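Local coordinates for protein VP2 (Primate bocaparvovirus 1, PDB 7L0Y) that self-assembles, as 60 copies of the capsid proteins, into the T=1 icosahedral shell of human bocavirus 1, about 26 nm across, at residues Cys81-Gln86 / Ile456-Glu461; Arg90-Tyr95 / Arg472-Leu477; Leu477-Gly482 / Tyr505-Pro510. All coordinates share one frame; numbering follows the deposited sequence.

Interaction 1: residues Cys81-Gln86 / Ile456-Glu461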
ATOM      1  N   CYS A  81      80.721 -36.484  49.970  1.00 17.76           N
ATOM      2  CA  CYS A  81      79.305 -36.706  50.201  1.00 17.76           C
ATOM      3  C   CYS A  81      78.544 -36.859  48.891  1.00 17.76           C
ATOM      4  O   CYS A  81      77.786 -37.814  48.713  1.00 17.76           O
ATOM      5  CB  CYS A  81      78.761 -35.536  51.020  1.00 21.53           C
ATOM      6  SG  CYS A  81      77.010 -35.523  51.361  1.00 21.53           S
ATOM      7  N   HIS A  82      78.720 -35.914  47.976  1.00 14.70           N
ATOM      8  CA  HIS A  82      77.852 -35.782  46.821  1.00 14.70           C
ATOM      9  C   HIS A  82      78.377 -36.411  45.541  1.00 14.70           C
ATOM     10  O   HIS A  82      77.613 -36.535  44.585  1.00 14.70           O
ATOM     11  CB  HIS A  82      77.586 -34.301  46.591  1.00 16.12           C
ATOM     12  CG  HIS A  82      77.093 -33.607  47.814  1.00 16.12           C
ATOM     13  ND1 HIS A  82      75.838 -33.818  48.331  1.00 16.12           N
ATOM     14  CD2 HIS A  82      77.711 -32.756  48.662  1.00 16.12           C
ATOM     15  CE1 HIS A  82      75.689 -33.099  49.426  1.00 16.12           C
ATOM     16  NE2 HIS A  82      76.811 -32.442  49.647  1.00 16.12           N
ATOM     17  N   PHE A  83      79.633 -36.813  45.482  1.00 13.94           N
ATOM     18  CA  PHE A  83      80.226 -37.292  44.245  1.00 13.94           C
ATOM     19  C   PHE A  83      80.968 -38.588  44.497  1.00 13.94           C
ATOM     20  O   PHE A  83      81.762 -38.683  45.432  1.00 13.94           O
ATOM     21  CB  PHE A  83      81.201 -36.275  43.639  1.00 11.16           C
ATOM     22  CG  PHE A  83      80.555 -35.023  43.149  1.00 11.16           C
ATOM     23  CD1 PHE A  83      79.995 -34.966  41.897  1.00 11.16           C
ATOM     24  CD2 PHE A  83      80.525 -33.892  43.935  1.00 11.16           C
ATOM     25  CE1 PHE A  83      79.402 -33.810  41.452  1.00 11.16           C
ATOM     26  CE2 PHE A  83      79.936 -32.743  43.489  1.00 11.16           C
ATOM     27  CZ  PHE A  83      79.375 -32.700  42.250  1.00 11.16           C
ATOM     28  N   SER A  84      80.701 -39.580  43.670  1.00 13.91           N
ATOM     29  CA  SER A  84      81.557 -40.740  43.656  1.00 13.91           C
ATOM     30  C   SER A  84      82.907 -40.345  43.086  1.00 13.91           C
ATOM     31  O   SER A  84      83.033 -39.326  42.412  1.00 13.91           O
ATOM     32  CB  SER A  84      80.935 -41.862  42.835  1.00 15.00           C
ATOM     33  OG  SER A  84      80.839 -41.541  41.468  1.00 15.00           O
ATOM     34  N   PRO A  85      83.945 -41.120  43.369  1.00 14.33           N
ATOM     35  CA  PRO A  85      85.241 -40.834  42.740  1.00 14.33           C
ATOM     36  C   PRO A  85      85.164 -40.778  41.226  1.00 14.33           C
ATOM     37  O   PRO A  85      85.861 -39.977  40.601  1.00 14.33           O
ATOM     38  CB  PRO A  85      86.110 -41.993  43.231  1.00 14.34           C
ATOM     39  CG  PRO A  85      85.476 -42.414  44.474  1.00 14.34           C
ATOM     40  CD  PRO A  85      84.029 -42.231  44.324  1.00 14.34           C
ATOM     41  N   GLN A  86      84.327 -41.615  40.623  1.00 15.22           N
ATOM     42  CA  GLN A  86      84.096 -41.555  39.189  1.00 15.22           C
ATOM     43  C   GLN A  86      83.486 -40.224  38.785  1.00 15.22           C
ATOM     44  O   GLN A  86      83.957 -39.563  37.858  1.00 15.22           O
ATOM     45  CB  GLN A  86      83.181 -42.700  38.780  1.00 18.94           C
ATOM     46  CG  GLN A  86      82.868 -42.784  37.314  1.00 18.94           C
ATOM     47  CD  GLN A  86      84.085 -43.066  36.489  1.00 18.94           C
ATOM     48  OE1 GLN A  86      84.587 -42.199  35.785  1.00 18.94           O
ATOM     49  NE2 GLN A  86      84.596 -44.278  36.603  1.00 18.94           N
ATOM     50  N   ILE A 456      71.257 -32.663  44.740  1.00 13.14           N
ATOM     51  CA  ILE A 456      71.777 -31.345  44.410  1.00 13.14           C
ATOM     52  C   ILE A 456      71.821 -31.205  42.901  1.00 13.14           C
ATOM     53  O   ILE A 456      72.311 -32.098  42.206  1.00 13.14           O
ATOM     54  CB  ILE A 456      73.171 -31.097  45.006  1.00 13.75           C
ATOM     55  CG1 ILE A 456      73.116 -31.118  46.523  1.00 13.75           C
ATOM     56  CG2 ILE A 456      73.698 -29.759  44.574  1.00 13.75           C
ATOM     57  CD1 ILE A 456      74.449 -30.991  47.147  1.00 13.75           C
ATOM     58  N   VAL A 457      71.304 -30.096  42.398  1.00 13.21           N
ATOM     59  CA  VAL A 457      71.524 -29.698  41.018  1.00 13.21           C
ATOM     60  C   VAL A 457      72.751 -28.802  40.992  1.00 13.21           C
ATOM     61  O   VAL A 457      72.824 -27.810  41.718  1.00 13.21           O
ATOM     62  CB  VAL A 457      70.300 -28.982  40.437  1.00 11.43           C
ATOM     63  CG1 VAL A 457      70.593 -28.522  39.034  1.00 11.43           C
ATOM     64  CG2 VAL A 457      69.112 -29.906  40.447  1.00 11.43           C
ATOM     65  N   TRP A 458      73.725 -29.164  40.178  1.00 12.49           N
ATOM     66  CA  TRP A 458      74.965 -28.418  40.063  1.00 12.49           C
ATOM     67  C   TRP A 458      74.951 -27.672  38.742  1.00 12.49           C
ATOM     68  O   TRP A 458      74.825 -28.290  37.685  1.00 12.49           O
ATOM     69  CB  TRP A 458      76.161 -29.358  40.132  1.00 12.18           C
ATOM     70  CG  TRP A 458      76.292 -30.054  41.429  1.00 12.18           C
ATOM     71  CD1 TRP A 458      75.712 -31.224  41.782  1.00 12.18           C
ATOM     72  CD2 TRP A 458      77.096 -29.654  42.535  1.00 12.18           C
ATOM     73  NE1 TRP A 458      76.075 -31.565  43.051  1.00 12.18           N
ATOM     74  CE2 TRP A 458      76.933 -30.617  43.534  1.00 12.18           C
ATOM     75  CE3 TRP A 458      77.937 -28.573  42.774  1.00 12.18           C
ATOM     76  CZ2 TRP A 458      77.571 -30.530  44.756  1.00 12.18           C
ATOM     77  CZ3 TRP A 458      78.566 -28.491  43.977  1.00 12.18           C
ATOM     78  CH2 TRP A 458      78.381 -29.458  44.957  1.00 12.18           C
ATOM     79  N   GLU A 459      75.067 -26.355  38.799  1.00 14.50           N
ATOM     80  CA  GLU A 459      75.272 -25.586  37.584  1.00 14.50           C
ATOM     81  C   GLU A 459      76.729 -25.714  37.174  1.00 14.50           C
ATOM     82  O   GLU A 459      77.631 -25.435  37.962  1.00 14.50           O
ATOM     83  CB  GLU A 459      74.892 -24.126  37.793  1.00 18.35           C
ATOM     84  CG  GLU A 459      74.962 -23.307  36.536  1.00 18.35           C
ATOM     85  CD  GLU A 459      74.561 -21.868  36.762  1.00 18.35           C
ATOM     86  OE1 GLU A 459      74.223 -21.520  37.911  1.00 18.35           O
ATOM     87  OE2 GLU A 459      74.600 -21.077  35.797  1.00 18.35           O
ATOM     88  N   VAL A 460      76.962 -26.152  35.949  1.00 15.42           N
ATOM     89  CA  VAL A 460      78.299 -26.543  35.541  1.00 15.42           C
ATOM     90  C   VAL A 460      78.558 -25.958  34.163  1.00 15.42           C
ATOM     91  O   VAL A 460      77.628 -25.631  33.424  1.00 15.42           O
ATOM     92  CB  VAL A 460      78.438 -28.084  35.556  1.00 14.37           C
ATOM     93  CG1 VAL A 460      77.837 -28.710  34.313  1.00 14.37           C
ATOM     94  CG2 VAL A 460      79.846 -28.508  35.836  1.00 14.37           C
ATOM     95  N   GLU A 461      79.824 -25.777  33.825  1.00 16.97           N
ATOM     96  CA  GLU A 461      80.102 -25.155  32.543  1.00 16.97           C
ATOM     97  C   GLU A 461      81.380 -25.748  31.979  1.00 16.97           C
ATOM     98  O   GLU A 461      82.364 -25.894  32.704  1.00 16.97           O
ATOM     99  CB  GLU A 461      80.172 -23.635  32.724  1.00 22.66           C
ATOM    100  CG  GLU A 461      80.086 -22.832  31.466  1.00 22.66           C
ATOM    101  CD  GLU A 461      81.416 -22.428  30.940  1.00 22.66           C
ATOM    102  OE1 GLU A 461      82.325 -22.234  31.760  1.00 22.66           O
ATOM    103  OE2 GLU A 461      81.553 -22.297  29.710  1.00 22.66           O
TER
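Phe83 and Trp458 bring their rings together where the chain leading into helix 85-94 lies over strand 446-462. In the parvovirus jelly roll this strand corresponds to βI, running between strands 30-42 and 95-118 in the BIDG sheet. The tight part of the contact is aromatic and aliphatic, and all four residues in it are buried. Phe83 leads with its CE2-CZ side over one face of the indole, CZ lying 3.5 Å from Trp458 CE2. The planes are inclined at 48°, an oblique meeting of side chains that arrive from opposite directions. Trp458 is a sandwich filling: CG2 of Ile456 lies over the other indole face, and NE1 is hydrogen-bonded to Thr33 OG1. His82 is held in much the same way. Its NE2 bonds to Phe76 O, while SG of Cys81 covers the ring face turned from Ile456. The CB of His82 also approaches the indole at its edge, 4.2 Å from Trp458 CZ2.

The strand's other face is looser and partly exposed. Val457, Glu459 and Glu461 project there, with Glu459 salt-bridged to Arg99. Back inside, the extended Ile456 chain (chi2 175°) carries CD1 across the imidazole as a CH-pi contact, 3.5 Å from the centroid of the His82 ring and 19° off its normal.

Interaction 2: residues Arg90-Tyr95 / Arg472-Leu477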
ATOM      1  N   ARG A  90      85.027 -37.070  36.568  1.00 14.57           N
ATOM      2  CA  ARG A  90      84.393 -36.534  35.379  1.00 14.57           C
ATOM      3  C   ARG A  90      84.138 -35.046  35.524  1.00 14.57           C
ATOM      4  O   ARG A  90      84.249 -34.292  34.555  1.00 14.57           O
ATOM      5  CB  ARG A  90      83.095 -37.278  35.117  1.00 15.24           C
ATOM      6  CG  ARG A  90      82.501 -36.968  33.796  1.00 15.24           C
ATOM      7  CD  ARG A  90      81.338 -37.848  33.564  1.00 15.24           C
ATOM      8  NE  ARG A  90      80.929 -37.808  32.179  1.00 15.24           N
ATOM      9  CZ  ARG A  90      80.063 -38.651  31.650  1.00 15.24           C
ATOM     10  NH1 ARG A  90      79.513 -39.581  32.410  1.00 15.24           N
ATOM     11  NH2 ARG A  90      79.756 -38.571  30.366  1.00 15.24           N
ATOM     12  N   LEU A  91      83.802 -34.607  36.731  1.00 14.41           N
ATOM     13  CA  LEU A  91      83.577 -33.192  36.973  1.00 14.41           C
ATOM     14  C   LEU A  91      84.855 -32.393  36.778  1.00 14.41           C
ATOM     15  O   LEU A  91      84.854 -31.357  36.110  1.00 14.41           O
ATOM     16  CB  LEU A  91      83.040 -33.002  38.384  1.00 12.52           C
ATOM     17  CG  LEU A  91      82.695 -31.589  38.829  1.00 12.52           C
ATOM     18  CD1 LEU A  91      81.475 -31.112  38.092  1.00 12.52           C
ATOM     19  CD2 LEU A  91      82.508 -31.550  40.317  1.00 12.52           C
ATOM     20  N   THR A  92      85.958 -32.856  37.352  1.00 15.39           N
ATOM     21  CA  THR A  92      87.196 -32.099  37.295  1.00 15.39           C
ATOM     22  C   THR A  92      87.929 -32.260  35.977  1.00 15.39           C
ATOM     23  O   THR A  92      88.783 -31.433  35.658  1.00 15.39           O
ATOM     24  CB  THR A  92      88.115 -32.496  38.452  1.00 16.03           C
ATOM     25  OG1 THR A  92      88.364 -33.903  38.409  1.00 16.03           O
ATOM     26  CG2 THR A  92      87.484 -32.145  39.774  1.00 16.03           C
ATOM     27  N   ASN A  93      87.639 -33.306  35.212  1.00 16.87           N
ATOM     28  CA  ASN A  93      88.226 -33.404  33.884  1.00 16.87           C
ATOM     29  C   ASN A  93      87.445 -32.609  32.848  1.00 16.87           C
ATOM     30  O   ASN A  93      88.042 -32.042  31.932  1.00 16.87           O
ATOM     31  CB  ASN A  93      88.343 -34.864  33.457  1.00 18.62           C
ATOM     32  CG  ASN A  93      89.494 -35.575  34.133  1.00 18.62           C
ATOM     33  OD1 ASN A  93      90.438 -34.943  34.585  1.00 18.62           O
ATOM     34  ND2 ASN A  93      89.429 -36.890  34.182  1.00 18.62           N
ATOM     35  N   GLU A  94      86.118 -32.586  32.938  1.00 15.83           N
ATOM     36  CA  GLU A  94      85.310 -32.087  31.837  1.00 15.83           C
ATOM     37  C   GLU A  94      84.777 -30.671  32.004  1.00 15.83           C
ATOM     38  O   GLU A  94      84.150 -30.162  31.074  1.00 15.83           O
ATOM     39  CB  GLU A  94      84.133 -33.028  31.578  1.00 18.37           C
ATOM     40  CG  GLU A  94      84.543 -34.402  31.111  1.00 18.37           C
ATOM     41  CD  GLU A  94      83.360 -35.250  30.714  1.00 18.37           C
ATOM     42  OE1 GLU A  94      82.214 -34.803  30.916  1.00 18.37           O
ATOM     43  OE2 GLU A  94      83.568 -36.365  30.197  1.00 18.37           O
ATOM     44  N   TYR A  95      84.995 -30.013  33.135  1.00 16.10           N
ATOM     45  CA  TYR A  95      84.336 -28.735  33.365  1.00 16.10           C
ATOM     46  C   TYR A  95      85.303 -27.736  33.967  1.00 16.10           C
ATOM     47  O   TYR A  95      86.081 -28.075  34.860  1.00 16.10           O
ATOM     48  CB  TYR A  95      83.131 -28.879  34.290  1.00 13.69           C
ATOM     49  CG  TYR A  95      82.076 -29.807  33.768  1.00 13.69           C
ATOM     50  CD1 TYR A  95      81.175 -29.386  32.813  1.00 13.69           C
ATOM     51  CD2 TYR A  95      81.967 -31.097  34.249  1.00 13.69           C
ATOM     52  CE1 TYR A  95      80.220 -30.219  32.336  1.00 13.69           C
ATOM     53  CE2 TYR A  95      81.010 -31.940  33.776  1.00 13.69           C
ATOM     54  CZ  TYR A  95      80.133 -31.496  32.821  1.00 13.69           C
ATOM     55  OH  TYR A  95      79.159 -32.335  32.348  1.00 13.69           O
ATOM     56  N   ARG A 472      96.825 -32.108  30.939  1.00 24.98           N
ATOM     57  CA  ARG A 472      96.800 -33.054  32.044  1.00 24.98           C
ATOM     58  C   ARG A 472      95.375 -33.380  32.472  1.00 24.98           C
ATOM     59  O   ARG A 472      94.510 -32.508  32.521  1.00 24.98           O
ATOM     60  CB  ARG A 472      97.565 -32.476  33.224  1.00 30.42           C
ATOM     61  CG  ARG A 472      97.565 -33.350  34.422  1.00 30.42           C
ATOM     62  CD  ARG A 472      98.283 -32.701  35.549  1.00 30.42           C
ATOM     63  NE  ARG A 472      98.297 -33.556  36.720  1.00 30.42           N
ATOM     64  CZ  ARG A 472      98.980 -33.288  37.822  1.00 30.42           C
ATOM     65  NH1 ARG A 472      98.937 -34.125  38.848  1.00 30.42           N
ATOM     66  NH2 ARG A 472      99.699 -32.180  37.897  1.00 30.42           N
ATOM     67  N   ARG A 473      95.139 -34.646  32.798  1.00 24.40           N
ATOM     68  CA  ARG A 473      93.850 -35.112  33.281  1.00 24.40           C
ATOM     69  C   ARG A 473      94.058 -36.003  34.495  1.00 24.40           C
ATOM     70  O   ARG A 473      95.164 -36.467  34.763  1.00 24.40           O
ATOM     71  CB  ARG A 473      93.087 -35.869  32.191  1.00 21.14           C
ATOM     72  CG  ARG A 473      92.760 -35.026  30.989  1.00 21.14           C
ATOM     73  CD  ARG A 473      91.689 -34.043  31.342  1.00 21.14           C
ATOM     74  NE  ARG A 473      91.402 -33.117  30.264  1.00 21.14           N
ATOM     75  CZ  ARG A 473      91.997 -31.938  30.129  1.00 21.14           C
ATOM     76  NH1 ARG A 473      92.913 -31.558  31.002  1.00 21.14           N
ATOM     77  NH2 ARG A 473      91.676 -31.138  29.128  1.00 21.14           N
ATOM     78  N   HIS A 474      92.987 -36.230  35.242  1.00 24.03           N
ATOM     79  CA  HIS A 474      93.023 -37.217  36.312  1.00 24.03           C
ATOM     80  C   HIS A 474      92.776 -38.604  35.750  1.00 24.03           C
ATOM     81  O   HIS A 474      91.840 -38.814  34.979  1.00 24.03           O
ATOM     82  CB  HIS A 474      91.999 -36.906  37.394  1.00 23.53           C
ATOM     83  CG  HIS A 474      92.299 -35.663  38.162  1.00 23.53           C
ATOM     84  ND1 HIS A 474      93.434 -35.526  38.930  1.00 23.53           N
ATOM     85  CD2 HIS A 474      91.600 -34.516  38.315  1.00 23.53           C
ATOM     86  CE1 HIS A 474      93.433 -34.337  39.500  1.00 23.53           C
ATOM     87  NE2 HIS A 474      92.330 -33.706  39.146  1.00 23.53           N
ATOM     88  N   THR A 475      93.614 -39.549  36.142  1.00 26.87           N
ATOM     89  CA  THR A 475      93.551 -40.900  35.625  1.00 26.87           C
ATOM     90  C   THR A 475      93.697 -41.899  36.761  1.00 26.87           C
ATOM     91  O   THR A 475      94.347 -41.629  37.772  1.00 26.87           O
ATOM     92  CB  THR A 475      94.630 -41.132  34.561  1.00 29.73           C
ATOM     93  OG1 THR A 475      94.502 -42.452  34.026  1.00 29.73           O
ATOM     94  CG2 THR A 475      96.014 -40.938  35.133  1.00 29.73           C
ATOM     95  N   ALA A 476      93.063 -43.057  36.588  1.00 29.55           N
ATOM     96  CA  ALA A 476      93.206 -44.138  37.550  1.00 29.55           C
ATOM     97  C   ALA A 476      94.636 -44.641  37.648  1.00 29.55           C
ATOM     98  O   ALA A 476      94.978 -45.305  38.627  1.00 29.55           O
ATOM     99  CB  ALA A 476      92.289 -45.294  37.178  1.00 24.84           C
ATOM    100  N   LEU A 477      95.479 -44.346  36.661  1.00 32.22           N
ATOM    101  CA  LEU A 477      96.849 -44.827  36.710  1.00 32.22           C
ATOM    102  C   LEU A 477      97.658 -44.151  37.805  1.00 32.22           C
ATOM    103  O   LEU A 477      98.753 -44.623  38.127  1.00 32.22           O
ATOM    104  CB  LEU A 477      97.520 -44.635  35.357  1.00 33.74           C
ATOM    105  CG  LEU A 477      96.888 -45.442  34.223  1.00 33.74           C
ATOM    106  CD1 LEU A 477      97.584 -45.155  32.913  1.00 33.74           C
ATOM    107  CD2 LEU A 477      96.903 -46.925  34.529  1.00 33.74           C
TER
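Arg473 is where 472-477 first meets helix 85-94. Its chain bends at chi2 (-72°), folding back so that CD packs 3.6 Å from Asn93 OD1 and the backbone O of Asn93 sits over one face of the guanidinium. The charged end is engaged by its own neighbourhood, NH2 making a salt bridge to Glu471 and a hydrogen bond to Tyr463 OH.

At His474 the Asn93 amide clasps the backbone with both its ends. His474 N donates to Asn93 OD1 over 2.9 Å, nearly straight at 172° and aimed at a lone pair in the carbonyl plane. In return Asn93 ND2 reaches His474 O at 3.2 Å, close to the amide's own plane. Two bonds to one residue hold the amide flat and fix which way round it sits; Gln89 NE2 is a further donor to His474 O. The imidazole then turns its edge to the helix, CD2 lying 3.3 Å from Thr92 OG1, a hydroxyl that is hydrogen-bonded to Trp88 O. On the ring's NE2 the partner is Pro510 O.

Thr475 points its CB away from the helix and instead joins a neighbouring subunit: its OG1 bonds to Arg473 N of that copy, and Thr475 of that copy returns the bond to Arg473 here. Glu94 likewise packs on Glu94 of the same neighbour. Such reciprocal pairing marks a twofold axis, and the arrangement is that of the icosahedral twofold interface of parvovirus capsids, lined by helix αA, here helix 85-94.

Interaction 3: residues Leu477-Gly482 / Tyr505-Pro510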
ATOM      1  N   LEU A 477      95.479 -44.346  36.661  1.00 32.22           N
ATOM      2  CA  LEU A 477      96.849 -44.827  36.710  1.00 32.22           C
ATOM      3  C   LEU A 477      97.658 -44.151  37.805  1.00 32.22           C
ATOM      4  O   LEU A 477      98.753 -44.623  38.127  1.00 32.22           O
ATOM      5  CB  LEU A 477      97.520 -44.635  35.357  1.00 33.74           C
ATOM      6  CG  LEU A 477      96.888 -45.442  34.223  1.00 33.74           C
ATOM      7  CD1 LEU A 477      97.584 -45.155  32.913  1.00 33.74           C
ATOM      8  CD2 LEU A 477      96.903 -46.925  34.529  1.00 33.74           C
ATOM      9  N   GLY A 478      97.143 -43.071  38.392  1.00 35.98           N
ATOM     10  CA  GLY A 478      97.806 -42.469  39.535  1.00 35.98           C
ATOM     11  C   GLY A 478      97.388 -43.073  40.862  1.00 35.98           C
ATOM     12  O   GLY A 478      97.890 -42.670  41.914  1.00 35.98           O
ATOM     13  N   MET A 479      96.471 -44.031  40.836  1.00 36.24           N
ATOM     14  CA  MET A 479      96.033 -44.710  42.046  1.00 36.24           C
ATOM     15  C   MET A 479      97.093 -45.701  42.520  1.00 36.24           C
ATOM     16  O   MET A 479      98.061 -46.000  41.818  1.00 36.24           O
ATOM     17  CB  MET A 479      94.694 -45.401  41.811  1.00 34.31           C
ATOM     18  CG  MET A 479      93.648 -44.420  41.322  1.00 34.31           C
ATOM     19  SD  MET A 479      93.401 -43.061  42.474  1.00 34.31           S
ATOM     20  CE  MET A 479      92.373 -41.978  41.501  1.00 34.31           C
ATOM     21  N   SER A 480      96.939 -46.158  43.759  1.00 39.81           N
ATOM     22  CA  SER A 480      97.879 -47.083  44.372  1.00 39.81           C
ATOM     23  C   SER A 480      97.149 -48.310  44.904  1.00 39.81           C
ATOM     24  O   SER A 480      95.923 -48.335  45.008  1.00 39.81           O
ATOM     25  CB  SER A 480      98.664 -46.414  45.504  1.00 43.24           C
ATOM     26  OG  SER A 480      97.810 -46.037  46.562  1.00 43.24           O
ATOM     27  N   LEU A 481      97.926 -49.343  45.215  1.00 44.90           N
ATOM     28  CA  LEU A 481      97.386 -50.570  45.786  1.00 44.90           C
ATOM     29  C   LEU A 481      97.380 -50.494  47.307  1.00 44.90           C
ATOM     30  O   LEU A 481      98.268 -49.894  47.916  1.00 44.90           O
ATOM     31  CB  LEU A 481      98.184 -51.797  45.340  1.00 45.16           C
ATOM     32  CG  LEU A 481      98.278 -52.228  43.874  1.00 45.16           C
ATOM     33  CD1 LEU A 481      99.040 -51.220  43.078  1.00 45.16           C
ATOM     34  CD2 LEU A 481      99.018 -53.525  43.768  1.00 45.16           C
ATOM     35  N   GLY A 482      96.372 -51.108  47.918  1.00 46.20           N
ATOM     36  CA  GLY A 482      96.230 -51.083  49.362  1.00 46.20           C
ATOM     37  C   GLY A 482      95.416 -52.260  49.847  1.00 46.20           C
ATOM     38  O   GLY A 482      95.099 -53.182  49.093  1.00 46.20           O
ATOM     39  N   TYR A 505      97.568 -36.833  47.740  1.00 39.30           N
ATOM     40  CA  TYR A 505      96.720 -35.688  47.446  1.00 39.30           C
ATOM     41  C   TYR A 505      96.187 -35.742  46.023  1.00 39.30           C
ATOM     42  O   TYR A 505      95.062 -35.309  45.757  1.00 39.30           O
ATOM     43  CB  TYR A 505      97.518 -34.410  47.692  1.00 40.90           C
ATOM     44  CG  TYR A 505      96.812 -33.137  47.337  1.00 40.90           C
ATOM     45  CD1 TYR A 505      95.805 -32.641  48.136  1.00 40.90           C
ATOM     46  CD2 TYR A 505      97.176 -32.417  46.220  1.00 40.90           C
ATOM     47  CE1 TYR A 505      95.169 -31.479  47.824  1.00 40.90           C
ATOM     48  CE2 TYR A 505      96.546 -31.253  45.900  1.00 40.90           C
ATOM     49  CZ  TYR A 505      95.543 -30.785  46.704  1.00 40.90           C
ATOM     50  OH  TYR A 505      94.904 -29.611  46.385  1.00 40.90           O
ATOM     51  N   ASP A 506      96.975 -36.281  45.095  1.00 38.05           N
ATOM     52  CA  ASP A 506      96.529 -36.352  43.711  1.00 38.05           C
ATOM     53  C   ASP A 506      95.478 -37.431  43.511  1.00 38.05           C
ATOM     54  O   ASP A 506      94.640 -37.318  42.612  1.00 38.05           O
ATOM     55  CB  ASP A 506      97.717 -36.584  42.784  1.00 44.09           C
ATOM     56  CG  ASP A 506      98.578 -35.352  42.626  1.00 44.09           C
ATOM     57  OD1 ASP A 506      98.098 -34.248  42.953  1.00 44.09           O
ATOM     58  OD2 ASP A 506      99.734 -35.482  42.173  1.00 44.09           O
ATOM     59  N   GLN A 507      95.504 -38.480  44.331  1.00 35.52           N
ATOM     60  CA  GLN A 507      94.455 -39.486  44.249  1.00 35.52           C
ATOM     61  C   GLN A 507      93.117 -38.918  44.687  1.00 35.52           C
ATOM     62  O   GLN A 507      92.065 -39.451  44.324  1.00 35.52           O
ATOM     63  CB  GLN A 507      94.829 -40.695  45.093  1.00 37.09           C
ATOM     64  CG  GLN A 507      96.037 -41.417  44.578  1.00 37.09           C
ATOM     65  CD  GLN A 507      96.474 -42.524  45.488  1.00 37.09           C
ATOM     66  OE1 GLN A 507      96.145 -42.539  46.667  1.00 37.09           O
ATOM     67  NE2 GLN A 507      97.246 -43.447  44.954  1.00 37.09           N
ATOM     68  N   CYS A 508      93.137 -37.836  45.458  1.00 29.50           N
ATOM     69  CA  CYS A 508      91.920 -37.123  45.793  1.00 29.50           C
ATOM     70  C   CYS A 508      91.421 -36.254  44.654  1.00 29.50           C
ATOM     71  O   CYS A 508      90.321 -35.704  44.757  1.00 29.50           O
ATOM     72  CB  CYS A 508      92.148 -36.279  47.038  1.00 32.97           C
ATOM     73  SG  CYS A 508      92.467 -37.233  48.521  1.00 32.97           S
ATOM     74  N   MET A 509      92.191 -36.129  43.575  1.00 25.56           N
ATOM     75  CA  MET A 509      91.809 -35.432  42.358  1.00 25.56           C
ATOM     76  C   MET A 509      91.459 -33.978  42.638  1.00 25.56           C
ATOM     77  O   MET A 509      90.288 -33.591  42.560  1.00 25.56           O
ATOM     78  CB  MET A 509      90.640 -36.150  41.697  1.00 24.82           C
ATOM     79  CG  MET A 509      90.988 -37.524  41.202  1.00 24.82           C
ATOM     80  SD  MET A 509      89.564 -38.392  40.551  1.00 24.82           S
ATOM     81  CE  MET A 509      88.745 -38.861  42.073  1.00 24.82           C
ATOM     82  N   PRO A 510      92.440 -33.143  42.967  1.00 25.14           N
ATOM     83  CA  PRO A 510      92.154 -31.729  43.201  1.00 25.14           C
ATOM     84  C   PRO A 510      91.759 -31.019  41.918  1.00 25.14           C
ATOM     85  O   PRO A 510      91.938 -31.524  40.812  1.00 25.14           O
ATOM     86  CB  PRO A 510      93.475 -31.195  43.750  1.00 26.84           C
ATOM     87  CG  PRO A 510      94.483 -32.091  43.177  1.00 26.84           C
ATOM     88  CD  PRO A 510      93.871 -33.440  43.117  1.00 26.84           C
TER
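Gln507 reaches across to the backbone at Gly478 and to the Ser480 hydroxyl through a single nitrogen, NE2, which gives a hydrogen to each. The bond to Gly478 O measures 3.2 Å and approaches in the carbonyl plane, on a lone pair; the one to Ser480 OG measures 3.1 Å. Both are fairly straight, 164° at the hydrogen, and both acceptors lie close to the plane of the amide. At its other end OE1 accepts from the backbone N of Thr503 and of Ser504. With the nitrogen and the oxygen both engaged, the amide cannot readily turn over.

The side chain gets there by running straight out: beyond CG it is extended, chi2 174°, which carries the amide well away from its own backbone. That backbone belongs to a type I beta turn from Asp506 to Met509, closed by Met509 N bonding to Asp506 O. Both segments are part of the long, largely irregular C-terminal region that follows the last large strand of the jelly roll, 446-462, and reaches into contacts between capsid subunits.

Met479 takes the opposite course. Its chain bends at chi2 (-58°), and the two side chains slide past each other in opposite directions, with SD 3.8 Å from Gln507 CG and CE 3.8 Å from Gln507 O. The latter oxygen also receives a hydrogen bond from Tyr491 OH. Tyr195 of one neighbouring subunit and Pro470 of another pack on the methionine as well.

Ser480 N lies near NE2, yet both are donors and make no bond together; Ser480 N bonds instead to Thr490 OG1, while the serine's OG, besides taking the amide hydrogen, makes a weak hydrogen bond with Thr503 OG1.

Overall arrangement
From the N terminus, the chain first supplies 81-86 and then 90-95, the two ends of the region around helix 85-94. Interaction 1 closes a loop of 369 residues when strand 446-462 returns beneath the start of this region. Interaction 2, opened before that closure, ends later at 472-477, so the two cross. Interaction 3 follows in series, closing a short loop of 22 residues within the C-terminal region; it shares Leu477 with interaction 2. Val460 packs on Leu91 and Tyr95 between interactions 1 and 2, while His474 CE1 packs on Met509 CA between 2 and 3. Together they tie jelly-roll strand, helix and C-terminal loops into one block beside a neighbouring subunit.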